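Local coordinates for probable glutamine synthetase (Pseudomonas aeruginosa, PDB 4HPP), which is probably a glutamine synthetase-family protein, with magnesium ion and glutamic acid bound in its catalytic domain, at residues 272-280 with 394-404. Numbering follows the deposited sequence.
Sequences AHLPALCAL and ALDCLQRDEAL
A279 and A394 show how small side chains let two helices come close: A279 CB and A394 CB lie 4.1 Å apart. The axes of helices 272-280 and 394-399 approach to 7.3 Å, at a signed crossing angle of -122°. The methyl of A279 points into the partner helix, where CD2 of L395 and CG of L398 lie against it and A394 O comes within 3.5 Å of A279 CB. One turn earlier, A276 CB rests over the backbone of L398 and touches CD2 of L404. L404 behaves as a knob in a hole formed by H273, A276, L277 and L280, its CG anti to the backbone N (chi1 180°) and its CD2 brought to 3.7 Å from A276 CB. The arrangement is a helix crossing within the glutamine synthetase catalytic domain, and the side chain of C278 lies about 13 Å from the bound glutamic acid; helix 342-358 adds I351 against L404 and A348 against L280, while L417 of helix 410-427 packs on L398. Polar order enters this apolar setting just before helix 402-405. There D401, the N-cap residue, accepts from L404 N through OD2, which is met from above the carboxylate plane, and turns OD1 to the imidazole of H273. The bond from H273 ND1 to D401 OD1 is 2.7 Å long and nearly straight (172°), lies in the ring plane and uses the syn lone pair; ring and carboxylate are nearly coplanar, so the cap and the histidine should restrain each other's rotation. The P275-C397 flank is partly exposed yet close, with C397 CB 3.4 Å from P275 O. Contact thins at partly exposed A403, whose methyl only grazes the edge of the imidazole, near its plane, A403 CB standing 4.0 Å from H273 CE1.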
loop_
_atom_site.group_PDB
_atom_site.type_symbol
_atom_site.label_atom_id
_atom_site.label_comp_id
_atom_site.label_asym_id
_atom_site.label_seq_id
_atom_site.Cartn_x
_atom_site.Cartn_y
_atom_site.Cartn_z
ATOM N N ALA A 272 51.717 -23.999 -22.900
ATOM C CA ALA A 272 52.095 -25.401 -22.713
ATOM C C ALA A 272 51.386 -25.995 -21.514
ATOM O O ALA A 272 51.027 -27.192 -21.514
ATOM C CB ALA A 272 53.578 -25.513 -22.560
ATOM N N HIS A 273 51.132 -25.133 -20.526
ATOM C CA HIS A 273 50.425 -25.530 -19.321
ATOM C C HIS A 273 48.946 -25.300 -19.302
ATOM O O HIS A 273 48.275 -25.756 -18.376
ATOM C CB HIS A 273 51.057 -24.867 -18.107
ATOM C CG HIS A 273 52.484 -25.298 -17.867
ATOM N ND1 HIS A 273 52.805 -26.521 -17.380
ATOM C CD2 HIS A 273 53.690 -24.641 -18.106
ATOM C CE1 HIS A 273 54.140 -26.624 -17.297
ATOM N NE2 HIS A 273 54.677 -25.470 -17.735
ATOM N N LEU A 274 48.392 -24.631 -20.296
ATOM C CA LEU A 274 46.932 -24.368 -20.249
ATOM C C LEU A 274 46.025 -25.540 -19.844
ATOM O O LEU A 274 45.076 -25.306 -19.090
ATOM C CB LEU A 274 46.369 -23.676 -21.528
ATOM C CG LEU A 274 45.934 -22.218 -21.293
ATOM C CD1 LEU A 274 45.650 -21.514 -22.599
ATOM C CD2 LEU A 274 44.715 -22.159 -20.376
ATOM N N PRO A 275 46.273 -26.784 -20.354
ATOM C CA PRO A 275 45.255 -27.785 -19.942
ATOM C C PRO A 275 45.214 -27.989 -18.438
ATOM O O PRO A 275 44.174 -28.373 -17.914
ATOM C CB PRO A 275 45.631 -29.087 -20.722
ATOM C CG PRO A 275 46.416 -28.589 -21.899
ATOM C CD PRO A 275 47.096 -27.274 -21.487
ATOM N N ALA A 276 46.314 -27.695 -17.749
ATOM C CA ALA A 276 46.342 -27.752 -16.283
ATOM C C ALA A 276 45.731 -26.490 -15.678
ATOM O O ALA A 276 45.037 -26.539 -14.624
ATOM C CB ALA A 276 47.787 -27.928 -15.782
ATOM N N LEU A 277 46.022 -25.345 -16.316
ATOM C CA LEU A 277 45.626 -24.062 -15.749
ATOM C C LEU A 277 44.116 -24.008 -15.697
ATOM O O LEU A 277 43.540 -23.240 -14.907
ATOM C CB LEU A 277 46.127 -22.903 -16.564
ATOM C CG LEU A 277 47.607 -22.587 -16.541
ATOM C CD1 LEU A 277 47.903 -21.440 -17.522
ATOM C CD2 LEU A 277 48.039 -22.286 -15.130
ATOM N N CYS A 278 43.491 -24.843 -16.529
ATOM C CA CYS A 278 42.061 -24.891 -16.561
ATOM C C CYS A 278 41.430 -25.373 -15.257
ATOM O O CYS A 278 40.331 -24.941 -14.905
ATOM C CB CYS A 278 41.590 -25.685 -17.767
ATOM S SG CYS A 278 41.961 -24.755 -19.278
ATOM N N ALA A 279 42.146 -26.230 -14.539
ATOM C CA ALA A 279 41.672 -26.767 -13.284
ATOM C C ALA A 279 41.646 -25.637 -12.278
ATOM O O ALA A 279 40.901 -25.698 -11.291
ATOM C CB ALA A 279 42.570 -27.906 -12.785
ATOM N N LEU A 280 42.459 -24.611 -12.524
ATOM C CA LEU A 280 42.588 -23.487 -11.580
ATOM C C LEU A 280 41.966 -22.185 -12.114
ATOM O O LEU A 280 41.725 -21.264 -11.335
ATOM C CB LEU A 280 44.055 -23.255 -11.136
ATOM C CG LEU A 280 44.899 -24.446 -10.612
ATOM C CD1 LEU A 280 46.319 -24.431 -11.141
ATOM C CD2 LEU A 280 44.918 -24.606 -9.112
ATOM N N ALA A 394 40.108 -31.938 -16.151
ATOM C CA ALA A 394 40.970 -30.779 -15.890
ATOM C C ALA A 394 41.823 -31.104 -14.726
ATOM O O ALA A 394 42.990 -30.765 -14.743
ATOM C CB ALA A 394 40.218 -29.481 -15.684
ATOM N N LEU A 395 41.269 -31.789 -13.722
ATOM C CA LEU A 395 42.120 -32.283 -12.584
ATOM C C LEU A 395 43.126 -33.408 -12.931
ATOM O O LEU A 395 44.248 -33.424 -12.408
ATOM C CB LEU A 395 41.272 -32.718 -11.392
ATOM C CG LEU A 395 40.266 -31.666 -10.954
ATOM C CD1 LEU A 395 39.314 -32.269 -9.950
ATOM C CD2 LEU A 395 40.961 -30.436 -10.347
ATOM N N ASP A 396 42.720 -34.353 -13.786
ATOM C CA ASP A 396 43.700 -35.251 -14.395
ATOM C C ASP A 396 44.868 -34.400 -14.877
ATOM O O ASP A 396 45.978 -34.597 -14.404
ATOM C CB ASP A 396 43.115 -36.099 -15.546
ATOM C CG ASP A 396 41.928 -36.943 -15.107
ATOM O OD1 ASP A 396 41.787 -37.204 -13.891
ATOM O OD2 ASP A 396 41.118 -37.328 -15.971
ATOM N N CYS A 397 44.609 -33.420 -15.750
ATOM C CA CYS A 397 45.701 -32.654 -16.372
ATOM C C CYS A 397 46.632 -32.007 -15.393
ATOM O O CYS A 397 47.826 -31.943 -15.635
ATOM C CB CYS A 397 45.187 -31.555 -17.279
ATOM S SG CYS A 397 44.167 -32.044 -18.677
ATOM N N LEU A 398 46.077 -31.473 -14.314
ATOM C CA LEU A 398 46.853 -30.775 -13.284
ATOM C C LEU A 398 47.773 -31.741 -12.555
ATOM O O LEU A 398 48.902 -31.396 -12.149
ATOM C CB LEU A 398 45.906 -30.209 -12.235
ATOM C CG LEU A 398 46.210 -28.946 -11.417
ATOM C CD1 LEU A 398 45.519 -29.111 -10.079
ATOM C CD2 LEU A 398 47.665 -28.490 -11.271
ATOM N N GLN A 399 47.260 -32.947 -12.330
ATOM C CA GLN A 399 48.022 -33.953 -11.613
ATOM C C GLN A 399 49.258 -34.384 -12.471
ATOM O O GLN A 399 50.344 -34.606 -11.911
ATOM C CB GLN A 399 47.095 -35.111 -11.178
ATOM C CG GLN A 399 46.144 -34.793 -10.010
ATOM C CD GLN A 399 44.946 -35.769 -9.902
ATOM O OE1 GLN A 399 43.974 -35.523 -9.175
ATOM N NE2 GLN A 399 45.019 -36.875 -10.632
ATOM N N ARG A 400 49.084 -34.403 -13.814
ATOM C CA ARG A 400 50.069 -34.863 -14.843
ATOM C C ARG A 400 51.203 -33.887 -15.187
ATOM O O ARG A 400 52.169 -34.251 -15.878
ATOM C CB ARG A 400 49.344 -35.155 -16.153
ATOM C CG ARG A 400 48.435 -36.368 -16.174
ATOM C CD ARG A 400 48.165 -36.700 -17.621
ATOM N NE ARG A 400 46.861 -37.328 -17.833
ATOM C CZ ARG A 400 45.776 -36.698 -18.294
ATOM N NH1 ARG A 400 45.806 -35.395 -18.591
ATOM N NH2 ARG A 400 44.646 -37.373 -18.460
ATOM N N ASP A 401 51.048 -32.654 -14.715
ATOM C CA ASP A 401 51.884 -31.522 -15.051
ATOM C C ASP A 401 52.729 -31.283 -13.812
ATOM O O ASP A 401 52.525 -30.301 -13.080
ATOM C CB ASP A 401 50.980 -30.301 -15.344
ATOM C CG ASP A 401 51.702 -29.141 -16.063
ATOM O OD1 ASP A 401 51.053 -28.485 -16.924
ATOM O OD2 ASP A 401 52.882 -28.862 -15.765
ATOM N N GLU A 402 53.671 -32.190 -13.565
ATOM C CA GLU A 402 54.527 -32.059 -12.385
ATOM C C GLU A 402 55.326 -30.774 -12.420
ATOM O O GLU A 402 55.679 -30.243 -11.360
ATOM C CB GLU A 402 55.473 -33.240 -12.228
ATOM C CG GLU A 402 54.788 -34.557 -11.943
ATOM C CD GLU A 402 55.390 -35.641 -12.804
ATOM O OE1 GLU A 402 55.984 -36.582 -12.225
ATOM O OE2 GLU A 402 55.295 -35.510 -14.056
ATOM N N ALA A 403 55.644 -30.271 -13.616
ATOM C CA ALA A 403 56.395 -29.019 -13.625
ATOM C C ALA A 403 55.601 -27.922 -12.861
ATOM O O ALA A 403 56.158 -27.219 -11.991
ATOM C CB ALA A 403 56.738 -28.594 -15.039
ATOM N N LEU A 404 54.300 -27.815 -13.154
ATOM C CA LEU A 404 53.457 -26.772 -12.548
ATOM C C LEU A 404 53.163 -27.061 -11.066
ATOM O O LEU A 404 53.408 -26.192 -10.207
ATOM C CB LEU A 404 52.172 -26.561 -13.360
ATOM C CG LEU A 404 51.147 -25.513 -12.880
ATOM C CD1 LEU A 404 51.515 -24.135 -13.388
ATOM C CD2 LEU A 404 49.761 -25.864 -13.378
#